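Local coordinates for protein aminotransferase (Neisseria meningitidis Z2491, PDB 3JTX) that probably catalyses the transfer of amino groups between amino acids and keto acids, using pyridoxal phosphate bound covalently to the enzyme, at residues W78-R81 with L86-D89; G222-A227 with F256-A261; R81-L86 with S206-S211; R72-N77 with A285-W290; K236-T241 with E262-F267. One frame throughout, in Å; residues are numbered along the deposited sequence. Where two conformers were deposited one is given.

Contact 1: W78-R81 with L86-D89; sequences WLKR and LTVD
Lys80 lies alongside the carbonyl of Leu86, where the chain doubles back after the helix containing residues 78-81. The approach starts at the backbone: the CA-H of Lys80 nears Leu86 O at a bent angle of 128°, with CA and O 3.2 Å apart, a weak C-H...O contact. Backbone geometry sets CB 3.4 Å from Leu86 O; with CG anti to the backbone N (chi1 -166°), CG too is laid beside that oxygen, at 3.6 Å. Beyond CG the chain is extended: CE passes 4.3 Å from Thr87 CG2 before NZ leads away from 86-89, as suits a lysine at the surface. The preceding residue, Leu79, makes the buried part of the contact. Its CD1 methyl sits against the whole fork of Val88, 3.8 Å from CB and nearly as close to CG1 and CG2, the two side chains meeting at a slant. Leu79 O also faces Leu86 CB at 3.9 Å. Branched apolar side chains suit this buried place, where Leu79 and Val88 both also pack on Ile94 of strand 94-97. This is local helix-to-loop packing, by which helix 69-82 and the link to an outer sheet strand close on each other in the large domain of a fold-type I aminotransferase.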
# COMPACT_ATOMS: atom_id res chain seq x y z
N TRP A 78 -19.54 6.60 -12.65
CA TRP A 78 -20.16 5.43 -12.03
C TRP A 78 -21.10 5.81 -10.87
O TRP A 78 -22.23 5.32 -10.80
CB TRP A 78 -19.12 4.43 -11.52
CG TRP A 78 -19.77 3.25 -10.87
CD1 TRP A 78 -20.37 2.19 -11.50
CD2 TRP A 78 -19.94 3.03 -9.47
NE1 TRP A 78 -20.89 1.32 -10.57
CE2 TRP A 78 -20.64 1.82 -9.32
CE3 TRP A 78 -19.57 3.74 -8.33
CZ2 TRP A 78 -20.97 1.29 -8.06
CZ3 TRP A 78 -19.89 3.22 -7.08
CH2 TRP A 78 -20.59 2.01 -6.96
N LEU A 79 -20.64 6.70 -9.99
CA LEU A 79 -21.45 7.17 -8.86
C LEU A 79 -22.76 7.83 -9.32
O LEU A 79 -23.80 7.64 -8.70
CB LEU A 79 -20.65 8.18 -8.01
CG LEU A 79 -19.52 7.62 -7.13
CD1 LEU A 79 -18.62 8.75 -6.66
CD2 LEU A 79 -20.04 6.81 -5.93
N LYS A 80 -22.68 8.64 -10.37
CA LYS A 80 -23.86 9.31 -10.91
C LYS A 80 -24.87 8.31 -11.46
O LYS A 80 -26.09 8.47 -11.25
CB LYS A 80 -23.49 10.31 -12.00
CG LYS A 80 -24.64 11.26 -12.33
CD LYS A 80 -24.24 12.41 -13.24
CE LYS A 80 -25.45 13.29 -13.53
NZ LYS A 80 -25.20 14.24 -14.65
N ARG A 81 -24.37 7.29 -12.16
CA ARG A 81 -25.23 6.22 -12.68
C ARG A 81 -25.85 5.40 -11.55
O ARG A 81 -27.01 5.02 -11.61
CB ARG A 81 -24.45 5.29 -13.60
CG ARG A 81 -24.07 5.91 -14.95
CD ARG A 81 -23.70 4.85 -15.99
NE ARG A 81 -22.75 3.85 -15.50
CZ ARG A 81 -21.43 4.02 -15.42
NH1 ARG A 81 -20.88 5.18 -15.78
NH2 ARG A 81 -20.66 3.04 -14.97
N LEU A 86 -26.33 11.34 -8.33
CA LEU A 86 -25.34 11.84 -7.39
C LEU A 86 -24.15 12.45 -8.13
O LEU A 86 -23.54 11.78 -8.96
CB LEU A 86 -24.84 10.70 -6.49
CG LEU A 86 -23.97 11.10 -5.28
CD1 LEU A 86 -24.81 11.80 -4.21
CD2 LEU A 86 -23.31 9.87 -4.73
N THR A 87 -23.86 13.72 -7.84
CA THR A 87 -22.76 14.44 -8.48
C THR A 87 -21.61 14.63 -7.49
O THR A 87 -21.74 15.35 -6.49
CB THR A 87 -23.21 15.81 -9.01
OG1 THR A 87 -23.74 16.59 -7.93
CG2 THR A 87 -24.29 15.63 -10.08
N VAL A 88 -20.49 13.97 -7.78
CA VAL A 88 -19.29 13.98 -6.95
C VAL A 88 -18.15 14.46 -7.84
O VAL A 88 -17.98 13.99 -8.96
CB VAL A 88 -19.01 12.55 -6.41
CG1 VAL A 88 -17.67 12.46 -5.67
CG2 VAL A 88 -20.17 12.09 -5.51
N ASP A 89 -17.36 15.41 -7.36
CA ASP A 89 -16.38 16.10 -8.21
C ASP A 89 -15.09 15.27 -8.32
O ASP A 89 -14.41 15.07 -7.33
CB ASP A 89 -16.10 17.50 -7.62
CG ASP A 89 -15.19 18.35 -8.50
OD1 ASP A 89 -14.48 17.83 -9.37
OD2 ASP A 89 -15.19 19.58 -8.29

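Contact 2: G222-A227 with F256-A261; sequences GCLQAA and FVAGDA
Leu224 makes a light van der Waals contact with Ala258 and Gly259: one leucine of helix 223-229 reaches across to a methyl and the backbone at the end of strand 255-259 in the central mixed sheet. Only 86 Å² is buried, and no hydrogen bond crosses. The backbones stay well apart, with Leu224 CA and Gly259 CA separated by 7.4 Å, and the leucine spans the distance. Its CG is anti to its own carbonyl carbon (chi1 -61°), and the CD1 branch is the one that leads. That methyl lies 4.2 Å from Ala258 CB, 4.1 Å from Ala258 O and 4.4 Å from Gly259 N, all loose distances. The small residues suit the strand side. A bare methyl at Ala258 lets the leucine tip come close to the backbone, while Gly259 has angles (phi 141°, psi -142°) at which any CB would press on the carbonyl O of Ala258. At the other end, Gly222 sits at the N-cap position, and its O accepts the first-turn bond from Ala226 N at 2.9 Å. Around the pair, Leu224 also touches Leu86 of the loop after helix 69-82 and Met239, a selenomethionine of strand 237-242, the sheet neighbour that hydrogen-bonds with Ala258, so helix, loop and two adjacent strands meet around this leucine.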
# COMPACT_ATOMS: atom_id res chain seq x y z
N GLY A 222 -26.51 4.09 -0.35
CA GLY A 222 -25.14 4.39 0.05
C GLY A 222 -25.09 5.65 0.92
O GLY A 222 -26.04 6.43 0.97
N CYS A 223 -23.98 5.81 1.62
CA CYS A 223 -23.78 6.94 2.55
C CYS A 223 -23.95 8.29 1.85
O CYS A 223 -24.68 9.16 2.33
CB CYS A 223 -22.38 6.85 3.17
SG CYS A 223 -21.90 8.26 4.22
N LEU A 224 -23.29 8.47 0.71
CA LEU A 224 -23.34 9.77 0.02
C LEU A 224 -24.75 10.07 -0.52
O LEU A 224 -25.22 11.19 -0.45
CB LEU A 224 -22.29 9.86 -1.10
CG LEU A 224 -20.82 9.74 -0.67
CD1 LEU A 224 -19.86 10.07 -1.83
CD2 LEU A 224 -20.52 10.63 0.55
N GLN A 225 -25.43 9.03 -1.00
CA GLN A 225 -26.81 9.16 -1.44
C GLN A 225 -27.76 9.49 -0.27
O GLN A 225 -28.68 10.27 -0.42
CB GLN A 225 -27.25 7.85 -2.12
CG GLN A 225 -28.71 7.83 -2.57
CD GLN A 225 -29.06 6.57 -3.33
OE1 GLN A 225 -28.65 5.47 -2.96
NE2 GLN A 225 -29.81 6.73 -4.43
N ALA A 226 -27.52 8.88 0.89
CA ALA A 226 -28.33 9.15 2.09
C ALA A 226 -28.19 10.62 2.52
O ALA A 226 -29.19 11.27 2.84
CB ALA A 226 -27.92 8.23 3.23
N ALA A 227 -26.96 11.14 2.48
CA ALA A 227 -26.71 12.54 2.78
C ALA A 227 -27.49 13.44 1.85
O ALA A 227 -28.19 14.37 2.29
CB ALA A 227 -25.22 12.86 2.69
N PHE A 256 -11.80 2.95 -4.65
CA PHE A 256 -11.68 4.39 -4.44
C PHE A 256 -12.31 4.80 -3.13
O PHE A 256 -13.09 4.05 -2.56
CB PHE A 256 -12.24 5.20 -5.62
CG PHE A 256 -13.75 5.12 -5.79
CD1 PHE A 256 -14.59 5.96 -5.09
CD2 PHE A 256 -14.31 4.22 -6.69
CE1 PHE A 256 -15.98 5.91 -5.28
CE2 PHE A 256 -15.68 4.17 -6.90
CZ PHE A 256 -16.52 5.01 -6.20
N VAL A 257 -11.92 5.98 -2.66
CA VAL A 257 -12.53 6.64 -1.52
C VAL A 257 -13.12 7.95 -2.06
O VAL A 257 -12.56 8.57 -2.96
CB VAL A 257 -11.52 6.88 -0.39
CG1 VAL A 257 -10.34 7.77 -0.85
CG2 VAL A 257 -12.21 7.50 0.83
N ALA A 258 -14.28 8.35 -1.55
CA ALA A 258 -14.96 9.56 -2.04
C ALA A 258 -15.70 10.28 -0.92
O ALA A 258 -16.21 9.64 0.00
CB ALA A 258 -15.92 9.21 -3.16
N GLY A 259 -15.77 11.60 -1.01
CA GLY A 259 -16.43 12.40 0.00
C GLY A 259 -15.69 13.69 0.26
O GLY A 259 -15.14 14.30 -0.67
N ASP A 260 -15.66 14.09 1.53
CA ASP A 260 -15.17 15.39 2.00
C ASP A 260 -13.83 15.75 1.35
O ASP A 260 -12.80 15.12 1.64
CB ASP A 260 -15.03 15.33 3.53
CG ASP A 260 -14.68 16.66 4.16
OD1 ASP A 260 -14.03 17.48 3.50
OD2 ASP A 260 -15.04 16.86 5.34
N ALA A 261 -13.85 16.76 0.48
CA ALA A 261 -12.64 17.24 -0.23
C ALA A 261 -11.50 17.66 0.68
O ALA A 261 -10.33 17.48 0.32
CB ALA A 261 -13.00 18.42 -1.18

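Contact 3: R81-L86 with S206-S211; sequences RRYDGL and SDECYS
NH2 of Arg82 is gripped by two backbone carbonyls, Ser211 O across the contact and Pro220 O beside it. The bond from Arg82 NH2 to Ser211 O measures 3.1 Å and is fairly straight, 162° at the hydrogen. It leaves from the edge of the guanidinium, almost in its plane, but meets the carbonyl from above, 38° out of the carbonyl plane. Another N-H of the same group, on NE, makes a salt bridge with Glu212 OE2, the residue directly after the segment. With CG anti to the backbone N (chi1 170°), Arg82 CG lies above the rim of one face of the Tyr83 ring; a bend at chi2 then turns the chain so that Tyr83 CE1 lies over the rim of the guanidinium. Tyr83 reaches across with its hydroxyl end, OH standing 3.7 Å from Ser211 CB and 4.0 Å from Glu208 OE1. The other carboxylate oxygen is well held: Glu208 OE2 accepts from Ser206 OG at 2.8 Å, on its anti side, and from Cys223 N. Next to this lies the cofactor site, where Asp207 OD2 meets N1 and Tyr210 OH meets O3 of the pyridoxal-bearing residue 245. The chemistry implies that the charge of the buried arginine is probably balanced by Glu212 while the side chain ties the end of helix 69-82 to the turn Glu208-Ser211, which follows the cofactor-binding aspartate.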
# COMPACT_ATOMS: atom_id res chain seq x y z
N ARG A 81 -24.37 7.29 -12.16
CA ARG A 81 -25.23 6.22 -12.68
C ARG A 81 -25.85 5.40 -11.55
O ARG A 81 -27.01 5.02 -11.61
CB ARG A 81 -24.45 5.29 -13.60
CG ARG A 81 -24.07 5.91 -14.95
CD ARG A 81 -23.70 4.85 -15.99
NE ARG A 81 -22.75 3.85 -15.50
CZ ARG A 81 -21.43 4.02 -15.42
NH1 ARG A 81 -20.88 5.18 -15.78
NH2 ARG A 81 -20.66 3.04 -14.97
N ARG A 82 -25.04 5.10 -10.54
CA ARG A 82 -25.42 4.13 -9.53
C ARG A 82 -26.35 4.72 -8.46
O ARG A 82 -27.23 4.00 -7.96
CB ARG A 82 -24.15 3.56 -8.86
CG ARG A 82 -24.40 2.71 -7.62
CD ARG A 82 -25.22 1.45 -7.91
NE ARG A 82 -25.37 0.64 -6.71
CZ ARG A 82 -26.22 0.90 -5.72
NH1 ARG A 82 -27.08 1.90 -5.82
NH2 ARG A 82 -26.25 0.11 -4.65
N TYR A 83 -26.16 6.00 -8.14
CA TYR A 83 -26.90 6.68 -7.08
C TYR A 83 -27.80 7.80 -7.63
O TYR A 83 -27.85 8.91 -7.08
CB TYR A 83 -25.94 7.17 -5.99
CG TYR A 83 -25.18 6.01 -5.37
CD1 TYR A 83 -25.83 5.09 -4.54
CD2 TYR A 83 -23.85 5.78 -5.67
CE1 TYR A 83 -25.14 4.01 -3.98
CE2 TYR A 83 -23.16 4.71 -5.13
CZ TYR A 83 -23.81 3.82 -4.28
OH TYR A 83 -23.09 2.75 -3.79
N ASP A 84 -28.49 7.48 -8.73
CA ASP A 84 -29.58 8.27 -9.26
C ASP A 84 -29.24 9.75 -9.39
O ASP A 84 -29.98 10.61 -8.91
CB ASP A 84 -30.82 8.07 -8.38
CG ASP A 84 -32.09 8.55 -9.05
OD1 ASP A 84 -32.16 8.51 -10.30
OD2 ASP A 84 -33.02 8.97 -8.34
N GLY A 85 -28.12 10.04 -10.05
CA GLY A 85 -27.71 11.41 -10.34
C GLY A 85 -26.76 12.07 -9.36
O GLY A 85 -26.40 13.23 -9.54
N LEU A 86 -26.33 11.34 -8.33
CA LEU A 86 -25.34 11.84 -7.39
C LEU A 86 -24.15 12.45 -8.13
O LEU A 86 -23.54 11.78 -8.96
CB LEU A 86 -24.84 10.70 -6.49
CG LEU A 86 -23.97 11.10 -5.28
CD1 LEU A 86 -24.81 11.80 -4.21
CD2 LEU A 86 -23.31 9.87 -4.73
N SER A 206 -17.68 4.81 5.68
CA SER A 206 -18.65 3.82 5.24
C SER A 206 -18.05 2.83 4.24
O SER A 206 -17.68 3.20 3.13
CB SER A 206 -19.87 4.51 4.65
OG SER A 206 -20.92 3.58 4.44
N ASP A 207 -17.97 1.57 4.67
CA ASP A 207 -17.41 0.47 3.88
C ASP A 207 -18.53 -0.13 3.04
O ASP A 207 -19.40 -0.85 3.55
CB ASP A 207 -16.79 -0.56 4.83
CG ASP A 207 -16.13 -1.73 4.11
OD1 ASP A 207 -16.34 -1.93 2.89
OD2 ASP A 207 -15.40 -2.47 4.82
N GLU A 208 -18.51 0.19 1.75
CA GLU A 208 -19.60 -0.15 0.84
C GLU A 208 -19.23 -1.16 -0.26
O GLU A 208 -19.86 -1.20 -1.33
CB GLU A 208 -20.17 1.14 0.24
CG GLU A 208 -20.83 1.97 1.33
CD GLU A 208 -21.40 3.31 0.90
OE1 GLU A 208 -21.40 3.65 -0.31
OE2 GLU A 208 -21.85 4.03 1.81
N CYS A 209 -18.26 -2.02 0.03
CA CYS A 209 -17.74 -2.93 -0.99
C CYS A 209 -18.76 -3.96 -1.49
O CYS A 209 -18.56 -4.54 -2.56
CB CYS A 209 -16.47 -3.64 -0.48
SG CYS A 209 -15.12 -2.46 -0.18
N TYR A 210 -19.85 -4.19 -0.75
CA TYR A 210 -20.92 -5.11 -1.22
C TYR A 210 -22.07 -4.40 -1.93
O TYR A 210 -23.10 -5.01 -2.23
CB TYR A 210 -21.47 -5.98 -0.07
CG TYR A 210 -20.43 -6.93 0.48
CD1 TYR A 210 -20.21 -8.18 -0.11
CD2 TYR A 210 -19.63 -6.57 1.57
CE1 TYR A 210 -19.24 -9.04 0.38
CE2 TYR A 210 -18.65 -7.42 2.06
CZ TYR A 210 -18.46 -8.66 1.47
OH TYR A 210 -17.50 -9.51 1.96
N SER A 211 -21.91 -3.11 -2.24
CA SER A 211 -23.02 -2.31 -2.79
C SER A 211 -23.68 -2.91 -4.04
O SER A 211 -24.86 -2.63 -4.32
CB SER A 211 -22.56 -0.89 -3.14
OG SER A 211 -21.70 -0.90 -4.26

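Contact 4: R72-N77 with A285-W290; sequences RQACAN and ASIAAW
Cys75 and Trp290 adopt the same first torsion, near -65°, placing SG and CG anti to their own carbonyl carbons, and from there the sulfur and the indole converge in a sulfur-aromatic contact between two helices. The segments 72-77 and 285-290 run nearly parallel, 13° apart in direction, with a closest axis approach of 9.1 Å. Alanine is what allows the backbones to draw near: Ala74 CA and Ile287 CA are 5.8 Å apart. The Ala74 methyl fits between two larger residues, touching Ile287 CG2 at 4.2 Å and, more loosely, Trp290 CB at 4.5 Å, while Ala74 O lies 4.2 Å from that same Trp290 CB. No hydrogen bond joins the two segments; the polar side chain of Gln73 is turned along its own helix instead, NE2 donating to Asn77 OD1 at 2.9 Å one turn on. Tryptophan suits its place because the large ring serves several neighbours at once. Besides the cysteine it meets Phe256 edge-to-face and the ring of Trp78 at an inclined angle, so it fills the wedge between helix 280-291, helix 69-82 and strand 255-259. Cys75 SG stands over the face of the five-membered ring, 4.3 Å from its centroid and 25° off the normal, and it is displaced toward one edge, lying 4.0 Å from both CD1 and NE1 of Trp290.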
# COMPACT_ATOMS: atom_id res chain seq x y z
N ARG A 72 -10.41 9.04 -12.02
CA ARG A 72 -11.28 9.71 -11.05
C ARG A 72 -12.64 10.05 -11.70
O ARG A 72 -13.70 9.96 -11.05
CB ARG A 72 -10.60 10.92 -10.43
CG ARG A 72 -9.55 10.52 -9.39
CD ARG A 72 -8.82 11.68 -8.75
NE ARG A 72 -7.68 12.07 -9.59
CZ ARG A 72 -7.63 13.15 -10.36
NH1 ARG A 72 -8.64 13.99 -10.43
NH2 ARG A 72 -6.55 13.38 -11.07
N GLN A 73 -12.62 10.38 -12.98
CA GLN A 73 -13.84 10.70 -13.72
C GLN A 73 -14.70 9.47 -13.97
O GLN A 73 -15.95 9.55 -13.92
CB GLN A 73 -13.53 11.45 -15.03
CG GLN A 73 -14.76 12.01 -15.72
CD GLN A 73 -15.51 13.01 -14.85
OE1 GLN A 73 -14.90 13.91 -14.27
NE2 GLN A 73 -16.83 12.87 -14.77
N ALA A 74 -14.06 8.32 -14.22
CA ALA A 74 -14.79 7.05 -14.35
C ALA A 74 -15.52 6.72 -13.04
O ALA A 74 -16.67 6.26 -13.05
CB ALA A 74 -13.85 5.92 -14.72
N CYS A 75 -14.85 6.97 -11.92
CA CYS A 75 -15.48 6.78 -10.62
C CYS A 75 -16.66 7.73 -10.42
O CYS A 75 -17.72 7.31 -9.96
CB CYS A 75 -14.47 6.93 -9.49
SG CYS A 75 -13.18 5.69 -9.55
N ALA A 76 -16.46 9.00 -10.76
CA ALA A 76 -17.52 10.03 -10.68
C ALA A 76 -18.72 9.67 -11.56
O ALA A 76 -19.88 9.80 -11.14
CB ALA A 76 -16.97 11.39 -11.06
N ASN A 77 -18.44 9.22 -12.78
CA ASN A 77 -19.48 8.80 -13.70
C ASN A 77 -20.26 7.59 -13.18
O ASN A 77 -21.48 7.56 -13.27
CB ASN A 77 -18.90 8.47 -15.08
CG ASN A 77 -18.37 9.70 -15.81
OD1 ASN A 77 -18.71 10.83 -15.47
ND2 ASN A 77 -17.52 9.47 -16.81
N ALA A 285 -7.29 -0.77 -16.39
CA ALA A 285 -8.17 -1.92 -16.16
C ALA A 285 -9.35 -1.49 -15.29
O ALA A 285 -10.48 -1.95 -15.49
CB ALA A 285 -7.37 -3.04 -15.49
N SER A 286 -9.10 -0.59 -14.34
CA SER A 286 -10.13 -0.12 -13.42
C SER A 286 -11.14 0.79 -14.10
O SER A 286 -12.34 0.67 -13.85
CB SER A 286 -9.48 0.60 -12.21
OG SER A 286 -8.57 -0.28 -11.55
N ILE A 287 -10.67 1.69 -14.97
CA ILE A 287 -11.56 2.50 -15.80
C ILE A 287 -12.51 1.58 -16.60
O ILE A 287 -13.74 1.77 -16.58
CB ILE A 287 -10.77 3.41 -16.77
CG1 ILE A 287 -10.07 4.53 -16.00
CG2 ILE A 287 -11.71 4.04 -17.82
CD1 ILE A 287 -8.95 5.23 -16.80
N ALA A 288 -11.94 0.57 -17.24
CA ALA A 288 -12.73 -0.42 -17.99
C ALA A 288 -13.77 -1.09 -17.10
O ALA A 288 -14.91 -1.30 -17.53
CB ALA A 288 -11.81 -1.48 -18.62
N ALA A 289 -13.38 -1.42 -15.87
CA ALA A 289 -14.27 -2.06 -14.90
C ALA A 289 -15.42 -1.16 -14.46
O ALA A 289 -16.58 -1.57 -14.51
CB ALA A 289 -13.47 -2.53 -13.66
N TRP A 290 -15.12 0.05 -14.00
CA TRP A 290 -16.15 0.98 -13.56
C TRP A 290 -17.08 1.41 -14.70
O TRP A 290 -18.26 1.64 -14.46
CB TRP A 290 -15.55 2.21 -12.86
CG TRP A 290 -14.90 1.93 -11.52
CD1 TRP A 290 -13.58 2.04 -11.22
CD2 TRP A 290 -15.53 1.47 -10.31
NE1 TRP A 290 -13.35 1.69 -9.91
CE2 TRP A 290 -14.53 1.34 -9.33
CE3 TRP A 290 -16.85 1.16 -9.97
CZ2 TRP A 290 -14.80 0.91 -8.04
CZ3 TRP A 290 -17.12 0.74 -8.67
CH2 TRP A 290 -16.09 0.62 -7.72

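Contact 5: K236-T241 with E262-F267; sequences KLLMFT and ELLKNF
Leu238 of strand 237-242 packs against Leu263 and Leu264 in the first turn of helix 261-274, a helix-on-sheet contact in the large domain of the fold-type I aminotransferase. The strand lies inside the mixed sheet, and its antiparallel neighbour, strand 255-259, leads almost directly into the helix. Asp260 governs that entry. As the N-cap it accepts from Glu262 N, and weakly from Leu263 N, through OD1, while its OD2 takes Lys236 N, tying the helix start to the residue just before the strand. The rest is apolar, and no hydrogen bond joins the two segments directly. Leu263 reaches towards the strand with CD1, which lies 3.9 Å from Lys236 CA and 4.0 Å from Leu238 CD1; the leucine side chains meet at an angle. Lys236 thus offers its backbone, while its long chain turns away and its NZ binds Gly201 O. That division suits a partly exposed lysine just before the strand. Leucine is apt on the helix side because its branched end spans the gap that the backbones keep, 7.2 Å between the CA atoms of Lys236 and Leu263. Leu238 also touches Phe107 of helix 100-111, the ring that Phe267 meets edge-to-face, so the leucines join an apolar layer shared by two helices. With CG anti to the carbonyl carbon (chi1 -71°), the two methyls of Leu238 part towards different leucines: CD1 serves Leu263, whereas the Leu238 and Leu264 side chains lie alongside, running in opposed directions, with Leu238 CD2 3.7 Å from Leu264 CD2 and 3.8 Å from its CG.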
# COMPACT_ATOMS: atom_id res chain seq x y z
N LYS A 236 -17.09 15.62 6.61
CA LYS A 236 -16.72 14.53 7.50
C LYS A 236 -17.33 13.16 7.12
O LYS A 236 -17.53 12.31 7.99
CB LYS A 236 -17.05 14.89 8.95
CG LYS A 236 -16.22 16.07 9.51
CD LYS A 236 -16.44 16.25 11.01
CE LYS A 236 -15.50 17.33 11.56
NZ LYS A 236 -15.81 17.66 12.98
N LEU A 237 -17.64 12.99 5.83
CA LEU A 237 -18.15 11.72 5.28
C LEU A 237 -17.19 11.20 4.23
O LEU A 237 -16.77 11.95 3.36
CB LEU A 237 -19.50 11.90 4.58
CG LEU A 237 -20.68 12.47 5.35
CD1 LEU A 237 -21.93 12.43 4.44
CD2 LEU A 237 -20.91 11.68 6.64
N LEU A 238 -16.85 9.92 4.31
CA LEU A 238 -16.05 9.26 3.30
C LEU A 238 -16.64 7.87 3.06
O LEU A 238 -16.87 7.13 4.00
CB LEU A 238 -14.61 9.11 3.74
CG LEU A 238 -13.75 10.38 3.82
CD1 LEU A 238 -12.42 10.00 4.48
CD2 LEU A 238 -13.53 11.04 2.43
N MSE A 239 -16.88 7.54 1.79
CA MSE A 239 -17.22 6.18 1.41
C MSE A 239 -15.97 5.47 0.90
O MSE A 239 -15.13 6.07 0.23
CB MSE A 239 -18.30 6.18 0.33
CG MSE A 239 -17.79 6.64 -1.00
SE MSE A 239 -19.01 6.42 -2.50
CE MSE A 239 -19.09 4.63 -2.76
N PHE A 240 -15.85 4.19 1.23
CA PHE A 240 -14.75 3.35 0.79
C PHE A 240 -15.36 2.23 -0.03
O PHE A 240 -16.29 1.54 0.43
CB PHE A 240 -14.01 2.77 2.00
CG PHE A 240 -13.27 3.77 2.79
CD1 PHE A 240 -13.93 4.61 3.68
CD2 PHE A 240 -11.89 3.89 2.64
CE1 PHE A 240 -13.25 5.54 4.40
CE2 PHE A 240 -11.19 4.83 3.38
CZ PHE A 240 -11.87 5.66 4.26
N THR A 241 -14.89 2.06 -1.26
CA THR A 241 -15.35 0.94 -2.04
C THR A 241 -14.25 0.31 -2.88
O THR A 241 -13.11 0.77 -2.87
CB THR A 241 -16.61 1.26 -2.85
OG1 THR A 241 -17.19 0.02 -3.28
CG2 THR A 241 -16.31 2.17 -4.07
N GLU A 262 -11.81 18.23 1.84
CA GLU A 262 -10.78 18.68 2.78
C GLU A 262 -10.07 17.49 3.42
O GLU A 262 -8.84 17.47 3.54
CB GLU A 262 -11.37 19.61 3.84
CG GLU A 262 -10.34 20.15 4.84
N LEU A 263 -10.85 16.49 3.82
CA LEU A 263 -10.26 15.23 4.31
C LEU A 263 -9.35 14.58 3.26
O LEU A 263 -8.26 14.09 3.57
CB LEU A 263 -11.35 14.22 4.72
CG LEU A 263 -12.17 14.59 5.98
CD1 LEU A 263 -13.11 13.43 6.34
CD2 LEU A 263 -11.26 14.98 7.17
N LEU A 264 -9.79 14.57 2.01
CA LEU A 264 -9.03 13.90 0.97
C LEU A 264 -7.77 14.66 0.60
O LEU A 264 -6.78 14.04 0.20
CB LEU A 264 -9.91 13.66 -0.24
CG LEU A 264 -11.01 12.62 -0.01
CD1 LEU A 264 -11.87 12.47 -1.24
CD2 LEU A 264 -10.44 11.26 0.38
N LYS A 265 -7.81 16.00 0.69
CA LYS A 265 -6.60 16.80 0.46
C LYS A 265 -5.50 16.36 1.41
O LYS A 265 -4.34 16.12 1.00
CB LYS A 265 -6.91 18.29 0.63
CG LYS A 265 -5.75 19.22 0.33
CD LYS A 265 -6.20 20.68 0.51
CE LYS A 265 -5.09 21.65 0.13
NZ LYS A 265 -3.92 21.55 1.06
N ASN A 266 -5.85 16.24 2.69
CA ASN A 266 -4.88 15.84 3.71
C ASN A 266 -4.50 14.37 3.56
O ASN A 266 -3.33 14.03 3.69
CB ASN A 266 -5.38 16.15 5.11
CG ASN A 266 -5.52 17.64 5.35
OD1 ASN A 266 -4.73 18.43 4.81
ND2 ASN A 266 -6.51 18.03 6.13
N PHE A 267 -5.48 13.53 3.22
CA PHE A 267 -5.20 12.12 3.01
C PHE A 267 -4.22 11.92 1.84
O PHE A 267 -3.29 11.10 1.92
CB PHE A 267 -6.51 11.37 2.75
CG PHE A 267 -6.42 9.86 2.88
CD1 PHE A 267 -5.48 9.24 3.70
CD2 PHE A 267 -7.34 9.06 2.23
CE1 PHE A 267 -5.45 7.85 3.81
CE2 PHE A 267 -7.31 7.68 2.35
CZ PHE A 267 -6.36 7.08 3.15

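How the contacts relate
All five contacts belong to the large domain and interlock around its sheet. Contacts 2 and 5 have centres about 8 Å apart and alternate along the chain, sharing neighbouring strands through the 2.8 Å bond of Ala258 O with Met239 N. Contact 3 is also about 8 Å from contact 2, and adds the next strand through Ser206 O and Phe240 N, 2.8 Å apart. Helix 69-82 links contacts 1, 3 and 4; Phe256 of contact 2 touches it, with CD2 3.4 Å from Cys75 SG. Leu79 CD2 of contact 1 comes 3.6 Å from the selenium of Met239. Contact 3 includes Asp207 and Tyr210, which hydrogen-bond to the cofactor-bearing residue 245; the others join surrounding helices and strands of the domain.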